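Local coordinates for endonuclease 2 (Arabidopsis thaliana, PDB 4CXP), which cleaves RNA and single-stranded DNA, and double-stranded DNA less well, into 5'-phosphorylated products with the help of three divalent metal ions, at residues Trp43-Lys48 with Pro56-Asn61; Phe49-Ser54 with Leu111-Leu116; Val144-Arg149 with Ile162-Ala167. One frame throughout, in Å; residues are numbered along the deposited sequence. Where two conformers were deposited one is given.

Contact 1 (Trp43-Lys48 with Pro56-Asn61); sequences WADRVK and PLHYIN. With ZN (zinc ion), chain E; SO4 (sulfate ion), chain I; SO4 (sulfate ion), chain K.
The imidazole of His58 packs beneath the aliphatic end of Lys48: CE of Lys48 stands 3.5 Å from the ring centroid of His58 and 12° off the ring normal, a CH-pi contact centred on one face. The lysine chain reaches this place by running extended beyond CG, which carries NZ past the ring to Asp45 OD1 (a 3.3 Å salt bridge) and to O2 of a sulfate. At the ring's edge one water bridges His58 NE2 and the carbonyl O of Ala44, 2.7 Å from each; CB of Ala44 touches CE1 of His58. This is one zinc centre of the S1/P1 nuclease trinuclear cluster: His58 ND1 binds the metal at 2.2 Å and Asp45 OD1 at 2.4 Å, with His120 and Asp124 completing the protein ligands. The sulfate gives two more oxygens, O2 and O4, and probably occupies the place of a substrate phosphate. Farther off, the indole N-H of Trp43 donates to O3 of a second sulfate, probably from the crystallisation liquor (NE1 to O3 3.0 Å, 155°). Replacing Trp43 by alanine would probably open a gap between Val47 CG1, which lies against one indole face, and helix 111-124, besides costing that ion a donor.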
loop_
_atom_site.group_PDB
_atom_site.type_symbol
_atom_site.label_atom_id
_atom_site.label_comp_id
_atom_site.label_asym_id
_atom_site.label_seq_id
_atom_site.Cartn_x
_atom_site.Cartn_y
_atom_site.Cartn_z
ATOM N N TRP A 43 -2.513 -8.352 -8.887
ATOM C CA TRP A 43 -2.400 -9.798 -9.018
ATOM C C TRP A 43 -2.425 -10.483 -7.660
ATOM O O TRP A 43 -3.101 -11.491 -7.489
ATOM C CB TRP A 43 -1.121 -10.172 -9.779
ATOM C CG TRP A 43 -0.843 -11.633 -9.800
ATOM C CD1 TRP A 43 -1.318 -12.549 -10.689
ATOM C CD2 TRP A 43 -0.015 -12.357 -8.880
ATOM N NE1 TRP A 43 -0.856 -13.798 -10.376
ATOM C CE2 TRP A 43 -0.047 -13.711 -9.274
ATOM C CE3 TRP A 43 0.756 -11.994 -7.775
ATOM C CZ2 TRP A 43 0.642 -14.696 -8.598
ATOM C CZ3 TRP A 43 1.423 -12.981 -7.083
ATOM C CH2 TRP A 43 1.374 -14.317 -7.507
ATOM N N ALA A 44 -1.746 -9.923 -6.666
ATOM C CA ALA A 44 -1.712 -10.589 -5.377
ATOM C C ALA A 44 -3.111 -10.753 -4.786
ATOM O O ALA A 44 -3.410 -11.739 -4.121
ATOM C CB ALA A 44 -0.812 -9.863 -4.403
ATOM N N ASP A 45 -3.974 -9.762 -4.982
ATOM C CA ASP A 45 -5.340 -9.904 -4.478
ATOM C C ASP A 45 -6.089 -11.055 -5.159
ATOM O O ASP A 45 -6.949 -11.661 -4.530
ATOM C CB ASP A 45 -6.140 -8.612 -4.646
ATOM C CG ASP A 45 -5.943 -7.618 -3.549
ATOM O OD1 ASP A 45 -5.294 -7.886 -2.533
ATOM O OD2 ASP A 45 -6.473 -6.509 -3.746
ATOM N N ARG A 46 -5.722 -11.366 -6.398
ATOM C CA ARG A 46 -6.388 -12.404 -7.183
ATOM C C ARG A 46 -5.874 -13.811 -6.910
ATOM O O ARG A 46 -6.353 -14.746 -7.514
ATOM C CB ARG A 46 -6.268 -12.093 -8.673
ATOM C CG ARG A 46 -7.054 -10.868 -9.083
ATOM C CD ARG A 46 -7.187 -10.793 -10.593
ATOM N NE ARG A 46 -5.900 -10.584 -11.247
ATOM C CZ ARG A 46 -5.203 -11.522 -11.886
ATOM N NH1 ARG A 46 -5.659 -12.777 -11.988
ATOM N NH2 ARG A 46 -4.051 -11.188 -12.439
ATOM N N VAL A 47 -4.925 -13.959 -5.983
ATOM C CA VAL A 47 -4.467 -15.290 -5.543
ATOM C C VAL A 47 -4.703 -15.525 -4.049
ATOM O O VAL A 47 -4.179 -16.466 -3.466
ATOM C CB VAL A 47 -3.006 -15.589 -5.937
ATOM C CG1 VAL A 47 -2.875 -15.589 -7.455
ATOM C CG2 VAL A 47 -2.021 -14.637 -5.290
ATOM N N LYS A 48 -5.532 -14.699 -3.428
ATOM C CA LYS A 48 -5.873 -14.866 -2.011
ATOM C C LYS A 48 -6.470 -16.220 -1.680
ATOM O O LYS A 48 -6.330 -16.676 -0.545
ATOM C CB LYS A 48 -6.828 -13.757 -1.530
ATOM C CG LYS A 48 -6.138 -12.445 -1.243
ATOM C CD LYS A 48 -7.156 -11.378 -0.875
ATOM C CE LYS A 48 -6.484 -10.058 -0.535
ATOM N NZ LYS A 48 -7.497 -8.988 -0.344
ATOM N N PRO A 56 -3.262 -13.713 4.790
ATOM C CA PRO A 56 -2.849 -12.875 5.942
ATOM C C PRO A 56 -1.673 -11.949 5.636
ATOM O O PRO A 56 -1.372 -11.052 6.425
ATOM C CB PRO A 56 -2.469 -13.894 7.018
ATOM C CG PRO A 56 -3.286 -15.106 6.632
ATOM C CD PRO A 56 -3.172 -15.146 5.131
ATOM N N LEU A 57 -1.014 -12.153 4.497
ATOM C CA LEU A 57 0.151 -11.370 4.132
ATOM C C LEU A 57 -0.189 -9.976 3.642
ATOM O O LEU A 57 0.723 -9.194 3.384
ATOM C CB LEU A 57 0.967 -12.112 3.060
ATOM C CG LEU A 57 1.429 -13.522 3.441
ATOM C CD1 LEU A 57 2.284 -14.085 2.317
ATOM C CD2 LEU A 57 2.171 -13.585 4.772
ATOM N N HIS A 58 -1.477 -9.643 3.514
ATOM C CA HIS A 58 -1.868 -8.317 3.031
ATOM C C HIS A 58 -1.971 -7.281 4.137
ATOM O O HIS A 58 -2.105 -6.093 3.836
ATOM C CB HIS A 58 -3.201 -8.383 2.285
ATOM C CG HIS A 58 -3.119 -9.159 1.012
ATOM N ND1 HIS A 58 -3.289 -8.585 -0.221
ATOM C CD2 HIS A 58 -2.821 -10.464 0.802
ATOM C CE1 HIS A 58 -3.105 -9.520 -1.142
ATOM N NE2 HIS A 58 -2.819 -10.668 -0.549
ATOM N N TYR A 59 -1.923 -7.680 5.410
ATOM C CA TYR A 59 -2.220 -6.748 6.484
ATOM C C TYR A 59 -1.458 -7.118 7.746
ATOM O O TYR A 59 -0.736 -8.124 7.799
ATOM C CB TYR A 59 -3.755 -6.684 6.718
ATOM C CG TYR A 59 -4.336 -8.036 7.054
ATOM C CD1 TYR A 59 -4.285 -8.548 8.355
ATOM C CD2 TYR A 59 -4.898 -8.832 6.070
ATOM C CE1 TYR A 59 -4.793 -9.805 8.642
ATOM C CE2 TYR A 59 -5.391 -10.085 6.360
ATOM C CZ TYR A 59 -5.342 -10.570 7.646
ATOM O OH TYR A 59 -5.832 -11.826 7.916
ATOM N N ILE A 60 -1.634 -6.274 8.768
ATOM C CA ILE A 60 -1.162 -6.494 10.132
ATOM C C ILE A 60 -2.335 -6.190 11.050
ATOM O O ILE A 60 -2.947 -5.130 10.934
ATOM C CB ILE A 60 0.010 -5.575 10.510
ATOM C CG1 ILE A 60 1.224 -5.882 9.653
ATOM C CG2 ILE A 60 0.350 -5.725 11.970
ATOM C CD1 ILE A 60 2.285 -4.816 9.631
ATOM N N ASN A 61 -2.612 -7.106 11.977
ATOM C CA ASN A 61 -3.568 -6.893 13.057
ATOM C C ASN A 61 -2.844 -6.433 14.310
ATOM O O ASN A 61 -1.903 -7.087 14.753
ATOM C CB ASN A 61 -4.278 -8.203 13.404
ATOM C CG ASN A 61 -5.342 -8.588 12.415
ATOM O OD1 ASN A 61 -6.013 -7.736 11.847
ATOM N ND2 ASN A 61 -5.524 -9.885 12.223
HETATM ZN ZN ZN E . -4.041 -6.646 -0.914
HETATM S S SO4 I . -6.531 -5.345 -0.600
HETATM O O1 SO4 I . -7.589 -5.757 -1.602
HETATM O O2 SO4 I . -6.085 -6.592 0.256
HETATM O O3 SO4 I . -7.094 -4.123 0.110
HETATM O O4 SO4 I . -5.310 -4.963 -1.374
HETATM S S SO4 K . -3.065 -15.636 -12.918
HETATM O O1 SO4 K . -3.860 -14.882 -11.942
HETATM O O2 SO4 K . -3.645 -16.993 -13.044
HETATM O O3 SO4 K . -1.662 -15.741 -12.487
HETATM O O4 SO4 K . -3.121 -14.958 -14.231
HETATM O O HOH W 1 -2.025 -12.813 -2.072
#

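Contact 2 (Phe49-Ser54 with Leu111-Leu116); sequences FRYHWS and LTEALL. With NAG (2-acetamido-2-deoxy-beta-D-glucopyranose), chain B; NAG (2-acetamido-2-deoxy-beta-D-glucopyranose), chain C; NAG (2-acetamido-2-deoxy-beta-D-glucopyranose), chain D; SO4 (sulfate ion), chain K.
At a glycosylated flank of the S1/P1 nuclease fold, the loop 49-54 is tied to the first turn of helix 111-124 by one phenol-carboxylate bond, Tyr51 OH to Glu113 OE2 at 2.6 Å. The two side chains come from opposite directions. The carboxylate oxygen lies in the plane of the tyrosine ring, at its edge, whereas the planes of the two groups are 61° apart; the phenol uses the syn lone pair of OE2. Extended beyond CG, with chi2 at -169°, the Glu113 chain carries its carboxylate out from the helix to the loop. OE2 is gripped twice, since O6 of an N-acetylglucosamine also donates to it at 2.7 Å, so sugar, loop and helix converge on one oxygen. These two donors would probably favour the charged form of the carboxylate.

The tyrosine is placed by a compact turn: its carbonyl O accepts from both N and OG of Ser54, the latter at 2.7 Å. Tyr51 CB in turn lies on one face of the Trp53 indole, 3.4 Å above the plane toward the rim, while a second N-acetylglucosamine covers the opposite face with its C1 over the ring centre. Arg50 meets a sulfate at its guanidinium edge, NH1 to O2 and NH2 to O1, both 2.8 Å.

Around this junction, Glu113 also touches Trp43; Trp53 and Ala114 lean on Tyr92 of helix 85-96, and Leu111 and Leu115 pack on Leu28 of helix 19-28.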
loop_
_atom_site.group_PDB
_atom_site.type_symbol
_atom_site.label_atom_id
_atom_site.label_comp_id
_atom_site.label_asym_id
_atom_site.label_seq_id
_atom_site.Cartn_x
_atom_site.Cartn_y
_atom_site.Cartn_z
ATOM N N PHE A 49 -7.182 -16.824 -2.622
ATOM C CA PHE A 49 -7.801 -18.139 -2.398
ATOM C C PHE A 49 -7.053 -19.272 -3.058
ATOM O O PHE A 49 -6.945 -20.335 -2.479
ATOM C CB PHE A 49 -9.276 -18.099 -2.794
ATOM C CG PHE A 49 -10.074 -17.259 -1.860
ATOM C CD1 PHE A 49 -10.480 -17.774 -0.644
ATOM C CD2 PHE A 49 -10.322 -15.937 -2.139
ATOM C CE1 PHE A 49 -11.185 -17.004 0.250
ATOM C CE2 PHE A 49 -11.022 -15.140 -1.241
ATOM C CZ PHE A 49 -11.446 -15.677 -0.046
ATOM N N ARG A 50 -6.521 -19.052 -4.241
ATOM C CA ARG A 50 -5.679 -20.077 -4.868
ATOM C C ARG A 50 -4.437 -20.347 -4.022
ATOM O O ARG A 50 -4.008 -21.490 -3.899
ATOM C CB ARG A 50 -5.284 -19.656 -6.256
ATOM C CG ARG A 50 -6.404 -19.866 -7.261
ATOM C CD ARG A 50 -5.994 -19.425 -8.641
ATOM N NE ARG A 50 -5.915 -17.980 -8.769
ATOM C CZ ARG A 50 -5.462 -17.357 -9.851
ATOM N NH1 ARG A 50 -5.024 -18.041 -10.896
ATOM N NH2 ARG A 50 -5.442 -16.036 -9.894
ATOM N N TYR A 51 -3.868 -19.290 -3.437
ATOM C CA TYR A 51 -2.738 -19.375 -2.497
ATOM C C TYR A 51 -3.261 -18.911 -1.154
ATOM O O TYR A 51 -3.051 -17.773 -0.733
ATOM C CB TYR A 51 -1.575 -18.480 -2.931
ATOM C CG TYR A 51 -0.870 -18.819 -4.225
ATOM C CD1 TYR A 51 -0.903 -20.082 -4.799
ATOM C CD2 TYR A 51 -0.106 -17.846 -4.856
ATOM C CE1 TYR A 51 -0.196 -20.346 -5.969
ATOM C CE2 TYR A 51 0.592 -18.099 -6.024
ATOM C CZ TYR A 51 0.550 -19.347 -6.580
ATOM O OH TYR A 51 1.258 -19.606 -7.738
ATOM N N HIS A 52 -4.003 -19.760 -0.477
ATOM C CA HIS A 52 -4.749 -19.287 0.679
ATOM C C HIS A 52 -3.811 -18.862 1.832
ATOM O O HIS A 52 -4.136 -17.958 2.608
ATOM C CB HIS A 52 -5.791 -20.332 1.048
ATOM C CG HIS A 52 -6.966 -19.809 1.811
ATOM N ND1 HIS A 52 -7.459 -18.514 1.742
ATOM C CD2 HIS A 52 -7.770 -20.470 2.676
ATOM C CE1 HIS A 52 -8.502 -18.413 2.547
ATOM N NE2 HIS A 52 -8.715 -19.584 3.118
ATOM N N TRP A 53 -2.615 -19.434 1.872
ATOM C CA TRP A 53 -1.555 -19.035 2.769
ATOM C C TRP A 53 -1.152 -17.573 2.617
ATOM O O TRP A 53 -0.488 -17.014 3.488
ATOM C CB TRP A 53 -0.312 -19.921 2.526
ATOM C CG TRP A 53 0.126 -20.008 1.097
ATOM C CD1 TRP A 53 -0.145 -21.019 0.239
ATOM C CD2 TRP A 53 0.956 -19.079 0.372
ATOM N NE1 TRP A 53 0.428 -20.781 -0.978
ATOM C CE2 TRP A 53 1.124 -19.602 -0.925
ATOM C CE3 TRP A 53 1.568 -17.863 0.690
ATOM C CZ2 TRP A 53 1.869 -18.950 -1.908
ATOM C CZ3 TRP A 53 2.306 -17.219 -0.285
ATOM C CH2 TRP A 53 2.449 -17.757 -1.570
ATOM N N SER A 54 -1.503 -16.963 1.486
ATOM C CA SER A 54 -1.116 -15.585 1.214
ATOM C C SER A 54 -2.090 -14.555 1.756
ATOM O O SER A 54 -1.757 -13.379 1.819
ATOM C CB SER A 54 -0.929 -15.353 -0.283
ATOM O OG SER A 54 -2.161 -15.262 -0.982
ATOM N N LEU A 111 10.405 -15.630 -9.283
ATOM C CA LEU A 111 10.725 -14.236 -9.015
ATOM C C LEU A 111 9.778 -13.265 -9.702
ATOM O O LEU A 111 9.711 -12.105 -9.298
ATOM C CB LEU A 111 12.189 -13.935 -9.335
ATOM C CG LEU A 111 13.194 -14.731 -8.474
ATOM C CD1 LEU A 111 14.618 -14.270 -8.726
ATOM C CD2 LEU A 111 12.899 -14.664 -6.982
ATOM N N THR A 112 9.011 -13.719 -10.696
ATOM C CA THR A 112 7.905 -12.914 -11.185
ATOM C C THR A 112 6.863 -12.751 -10.072
ATOM O O THR A 112 6.422 -11.639 -9.782
ATOM C CB THR A 112 7.279 -13.512 -12.440
ATOM O OG1 THR A 112 8.267 -13.497 -13.478
ATOM C CG2 THR A 112 6.034 -12.753 -12.870
ATOM N N GLU A 113 6.484 -13.846 -9.434
ATOM C CA GLU A 113 5.598 -13.746 -8.276
ATOM C C GLU A 113 6.216 -12.868 -7.199
ATOM O O GLU A 113 5.519 -12.049 -6.606
ATOM C CB GLU A 113 5.236 -15.116 -7.699
ATOM C CG GLU A 113 4.353 -15.928 -8.624
ATOM C CD GLU A 113 3.753 -17.187 -8.013
ATOM O OE1 GLU A 113 4.143 -17.586 -6.890
ATOM O OE2 GLU A 113 2.880 -17.787 -8.683
ATOM N N ALA A 114 7.507 -13.003 -6.919
ATOM C CA ALA A 114 8.101 -12.193 -5.862
ATOM C C ALA A 114 7.979 -10.701 -6.188
ATOM O O ALA A 114 7.675 -9.902 -5.302
ATOM C CB ALA A 114 9.555 -12.559 -5.630
ATOM N N LEU A 115 8.212 -10.328 -7.445
ATOM C CA LEU A 115 8.070 -8.931 -7.860
ATOM C C LEU A 115 6.636 -8.451 -7.661
ATOM O O LEU A 115 6.404 -7.347 -7.158
ATOM C CB LEU A 115 8.501 -8.778 -9.326
ATOM C CG LEU A 115 8.279 -7.384 -9.905
ATOM C CD1 LEU A 115 9.073 -6.299 -9.161
ATOM C CD2 LEU A 115 8.605 -7.397 -11.391
ATOM N N LEU A 116 5.671 -9.257 -8.082
ATOM C CA LEU A 116 4.278 -8.858 -7.992
ATOM C C LEU A 116 3.804 -8.786 -6.548
ATOM O O LEU A 116 3.015 -7.905 -6.193
ATOM C CB LEU A 116 3.400 -9.791 -8.833
ATOM C CG LEU A 116 3.728 -9.825 -10.330
ATOM C CD1 LEU A 116 2.752 -10.732 -11.041
ATOM C CD2 LEU A 116 3.723 -8.429 -10.958
HETATM C C1 NAG B . 4.709 -20.674 0.349
HETATM C C2 NAG B . 4.855 -21.976 -0.452
HETATM C C3 NAG B . 3.582 -22.796 -0.355
HETATM C C4 NAG B . 3.199 -23.000 1.101
HETATM C C5 NAG B . 3.197 -21.669 1.851
HETATM C C6 NAG B . 2.953 -21.842 3.340
HETATM C C7 NAG B . 6.429 -21.850 -2.315
HETATM C C8 NAG B . 6.623 -21.657 -3.789
HETATM N N2 NAG B . 5.183 -21.758 -1.857
HETATM O O3 NAG B . 3.756 -24.037 -1.009
HETATM O O4 NAG B . 1.894 -23.569 1.100
HETATM O O5 NAG B . 4.436 -21.013 1.695
HETATM O O6 NAG B . 3.076 -20.603 4.000
HETATM O O7 NAG B . 7.397 -22.069 -1.590
HETATM C C1 NAG C . 5.702 -17.693 -12.209
HETATM C C2 NAG C . 5.472 -18.717 -13.298
HETATM C C3 NAG C . 4.500 -18.167 -14.339
HETATM C C4 NAG C . 3.206 -17.697 -13.679
HETATM C C5 NAG C . 3.554 -16.681 -12.590
HETATM C C6 NAG C . 2.330 -16.198 -11.818
HETATM C C7 NAG C . 7.273 -20.386 -13.764
HETATM C C8 NAG C . 6.494 -21.458 -13.072
HETATM N N2 NAG C . 6.761 -19.152 -13.853
HETATM O O3 NAG C . 4.249 -19.134 -15.340
HETATM O O4 NAG C . 2.432 -17.037 -14.655
HETATM O O5 NAG C . 4.446 -17.261 -11.686
HETATM O O6 NAG C . 1.775 -17.239 -11.056
HETATM O O7 NAG C . 8.371 -20.696 -14.274
HETATM C C1 NAG D . 7.579 -16.395 1.246
HETATM C C2 NAG D . 6.285 -16.696 2.060
HETATM C C3 NAG D . 5.966 -18.181 1.954
HETATM C C4 NAG D . 5.902 -18.587 0.482
HETATM C C5 NAG D . 7.110 -18.068 -0.300
HETATM C C6 NAG D . 6.937 -18.220 -1.799
HETATM C C7 NAG D . 6.053 -15.082 3.907
HETATM C C8 NAG D . 6.182 -14.824 5.370
HETATM N N2 NAG D . 6.355 -16.309 3.467
HETATM O O3 NAG D . 4.753 -18.469 2.661
HETATM O O4 NAG D . 5.932 -19.989 0.295
HETATM O O5 NAG D . 7.366 -16.695 -0.082
HETATM O O6 NAG D . 5.744 -17.570 -2.194
HETATM O O7 NAG D . 5.695 -14.186 3.131
HETATM S S SO4 K . -3.065 -15.636 -12.918
HETATM O O1 SO4 K . -3.860 -14.882 -11.942
HETATM O O2 SO4 K . -3.645 -16.993 -13.044
HETATM O O3 SO4 K . -1.662 -15.741 -12.487
HETATM O O4 SO4 K . -3.121 -14.958 -14.231
#

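Contact 3 (Val144-Arg149 with Ile162-Ala167); sequences VHWYTR and IETAEA. With SO4 (sulfate ion), chain J.
The hydrogen bond between Trp146 and Thr164 is the polar link of this strand-to-helix contact. The indole N-H of Trp146 points at the threonine hydroxyl, with NE1 to OG1 2.9 Å; the N-H...O angle of 166° makes the bond nearly straight, and OG1, 6° out of the indole plane, meets the ring at its edge. Trp146 reaches it because its CG stands opposite the backbone N (chi1 -177°), sending the indole toward helix 153-169. Thr164 OG1 is also hydrogen-bonded to Asn160 O, one turn earlier in that helix, which fixes the hydroxyl's rotation. Tyr147 OH is hydrogen-bonded to Asp233 OD1, and Arg149 NH1 donates at 2.8 Å to O2 of a sulfate, probably from the crystallisation liquor.

Nonpolar contact is lighter. Tyr147 CE1 approaches Thr164 CG2 at 4.2 Å, and the methyl is set for this by the same rotamer that turns OG1 to the indole. Within its own segment the tyrosine lies against the tryptophan: Tyr147 CD1 is 3.6 Å above the indole plane, toward the rim, while Trp146 CD1 sits at the edge of the phenol ring.

Backbone bonds close the turn. A type II' turn from Trp146 to Arg149 joins strands 143-146 and 149-152 as a beta hairpin, with Trp146 N to Arg149 O at 2.8 Å.

The buried indole N-H thus has its acceptor on the helix, and this one directional bond helps to orient the hairpin end against helix 153-169, on which Trp146 also packs through Ile156, Asn160 and Ile161, inside the substrate-binding region.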
loop_
_atom_site.group_PDB
_atom_site.type_symbol
_atom_site.label_atom_id
_atom_site.label_comp_id
_atom_site.label_asym_id
_atom_site.label_seq_id
_atom_site.Cartn_x
_atom_site.Cartn_y
_atom_site.Cartn_z
ATOM N N VAL A 144 -20.766 2.311 7.901
ATOM C CA VAL A 144 -21.111 3.725 7.828
ATOM C C VAL A 144 -21.769 3.972 6.474
ATOM O O VAL A 144 -22.145 3.027 5.770
ATOM C CB VAL A 144 -19.860 4.617 8.068
ATOM C CG1 VAL A 144 -19.346 4.414 9.479
ATOM C CG2 VAL A 144 -18.753 4.339 7.062
ATOM N N HIS A 145 -21.936 5.235 6.114
ATOM C CA HIS A 145 -22.304 5.610 4.760
ATOM C C HIS A 145 -21.189 6.468 4.196
ATOM O O HIS A 145 -20.620 7.309 4.901
ATOM C CB HIS A 145 -23.626 6.391 4.717
ATOM C CG HIS A 145 -24.865 5.521 4.745
ATOM N ND1 HIS A 145 -25.266 4.827 5.863
ATOM C CD2 HIS A 145 -25.771 5.216 3.782
ATOM C CE1 HIS A 145 -26.374 4.153 5.606
ATOM N NE2 HIS A 145 -26.701 4.369 4.343
ATOM N N TRP A 146 -20.863 6.239 2.926
ATOM C CA TRP A 146 -20.014 7.125 2.133
ATOM C C TRP A 146 -20.964 7.935 1.266
ATOM O O TRP A 146 -21.609 7.394 0.365
ATOM C CB TRP A 146 -19.033 6.324 1.270
ATOM C CG TRP A 146 -18.109 7.212 0.500
ATOM C CD1 TRP A 146 -18.074 7.394 -0.845
ATOM C CD2 TRP A 146 -17.088 8.046 1.048
ATOM N NE1 TRP A 146 -17.093 8.296 -1.172
ATOM C CE2 TRP A 146 -16.474 8.707 -0.025
ATOM C CE3 TRP A 146 -16.652 8.322 2.352
ATOM C CZ2 TRP A 146 -15.447 9.609 0.159
ATOM C CZ3 TRP A 146 -15.619 9.213 2.527
ATOM C CH2 TRP A 146 -15.033 9.849 1.440
ATOM N N TYR A 147 -21.132 9.206 1.601
ATOM C CA TYR A 147 -22.213 10.008 1.024
ATOM C C TYR A 147 -23.516 9.232 1.216
ATOM O O TYR A 147 -23.835 8.901 2.356
ATOM C CB TYR A 147 -21.884 10.465 -0.405
ATOM C CG TYR A 147 -20.701 11.426 -0.438
ATOM C CD1 TYR A 147 -19.397 10.961 -0.479
ATOM C CD2 TYR A 147 -20.889 12.790 -0.404
ATOM C CE1 TYR A 147 -18.317 11.836 -0.479
ATOM C CE2 TYR A 147 -19.825 13.667 -0.413
ATOM C CZ TYR A 147 -18.530 13.187 -0.459
ATOM O OH TYR A 147 -17.438 14.017 -0.475
ATOM N N THR A 148 -24.253 8.919 0.162
ATOM C CA THR A 148 -25.569 8.308 0.336
ATOM C C THR A 148 -25.561 6.779 0.379
ATOM O O THR A 148 -26.621 6.190 0.561
ATOM C CB THR A 148 -26.551 8.718 -0.758
ATOM O OG1 THR A 148 -26.181 8.058 -1.971
ATOM C CG2 THR A 148 -26.606 10.209 -0.937
ATOM N N ARG A 149 -24.407 6.139 0.241
ATOM C CA ARG A 149 -24.355 4.691 0.081
ATOM C C ARG A 149 -23.703 3.997 1.251
ATOM O O ARG A 149 -22.759 4.505 1.846
ATOM C CB ARG A 149 -23.589 4.335 -1.181
ATOM C CG ARG A 149 -24.202 4.886 -2.447
ATOM C CD ARG A 149 -25.578 4.296 -2.702
ATOM N NE ARG A 149 -26.126 4.832 -3.923
ATOM C CZ ARG A 149 -27.318 4.518 -4.415
ATOM N NH1 ARG A 149 -28.101 3.640 -3.796
ATOM N NH2 ARG A 149 -27.725 5.081 -5.551
ATOM N N ILE A 162 -10.433 7.500 -2.928
ATOM C CA ILE A 162 -9.720 7.647 -4.189
ATOM C C ILE A 162 -10.690 7.758 -5.373
ATOM O O ILE A 162 -10.512 8.604 -6.244
ATOM C CB ILE A 162 -8.724 6.491 -4.384
ATOM C CG1 ILE A 162 -7.616 6.565 -3.332
ATOM C CG2 ILE A 162 -8.129 6.522 -5.788
ATOM C CD1 ILE A 162 -6.784 5.303 -3.252
ATOM N N GLU A 163 -11.703 6.902 -5.397
ATOM C CA GLU A 163 -12.659 6.914 -6.500
ATOM C C GLU A 163 -13.413 8.231 -6.573
ATOM O O GLU A 163 -13.672 8.746 -7.665
ATOM C CB GLU A 163 -13.649 5.761 -6.355
ATOM C CG GLU A 163 -13.111 4.389 -6.662
ATOM C CD GLU A 163 -14.050 3.273 -6.171
ATOM O OE1 GLU A 163 -15.020 3.545 -5.420
ATOM O OE2 GLU A 163 -13.794 2.105 -6.492
ATOM N N THR A 164 -13.818 8.758 -5.429
ATOM C CA THR A 164 -14.553 10.009 -5.401
ATOM C C THR A 164 -13.657 11.148 -5.846
ATOM O O THR A 164 -14.084 12.038 -6.585
ATOM C CB THR A 164 -15.155 10.233 -4.010
ATOM O OG1 THR A 164 -16.021 9.138 -3.709
ATOM C CG2 THR A 164 -15.916 11.523 -3.946
ATOM N N ALA A 165 -12.396 11.139 -5.416
ATOM C CA ALA A 165 -11.456 12.147 -5.892
ATOM C C ALA A 165 -11.250 12.048 -7.409
ATOM O O ALA A 165 -11.265 13.062 -8.113
ATOM C CB ALA A 165 -10.136 12.040 -5.169
ATOM N N GLU A 166 -11.071 10.830 -7.912
ATOM C CA GLU A 166 -10.841 10.646 -9.348
ATOM C C GLU A 166 -11.983 11.236 -10.159
ATOM O O GLU A 166 -11.750 11.874 -11.182
ATOM C CB GLU A 166 -10.648 9.173 -9.643
ATOM C CG GLU A 166 -10.425 8.813 -11.098
ATOM C CD GLU A 166 -10.388 7.296 -11.345
ATOM O OE1 GLU A 166 -10.720 6.525 -10.418
ATOM O OE2 GLU A 166 -10.072 6.859 -12.479
ATOM N N ALA A 167 -13.211 11.011 -9.707
ATOM C CA ALA A 167 -14.383 11.534 -10.395
ATOM C C ALA A 167 -14.522 13.048 -10.206
ATOM O O ALA A 167 -14.532 13.800 -11.175
ATOM C CB ALA A 167 -15.636 10.815 -9.906
HETATM S S SO4 J . -27.112 1.262 -0.587
HETATM O O1 SO4 J . -27.894 0.224 0.094
HETATM O O2 SO4 J . -27.940 1.914 -1.594
HETATM O O3 SO4 J . -25.930 0.674 -1.241
HETATM O O4 SO4 J . -26.652 2.230 0.400
#

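Contacts 1 and 2 are neighbours, their centres about 9 Å apart, and their segments alternate along the chain: 43-48, 49-54, 56-61, then 111-116. They touch directly, with Trp43 packing on Leu116 of helix 111-124, the helix that also supplies zinc ligands His120 and Asp124. One sulfate, probably from the crystallisation liquor, touches both. Contact 3 follows them in sequence and lies apart, its centre about 24 Å from that of contact 1 and about 30 Å from that of contact 2. It pairs a hairpin with helix 153-169, which carries Asp158 of another metal site. One continuous loop thus links the zinc centre to the glycosylated flank, while contact 3 lies in a separate part of the same S1/P1 fold.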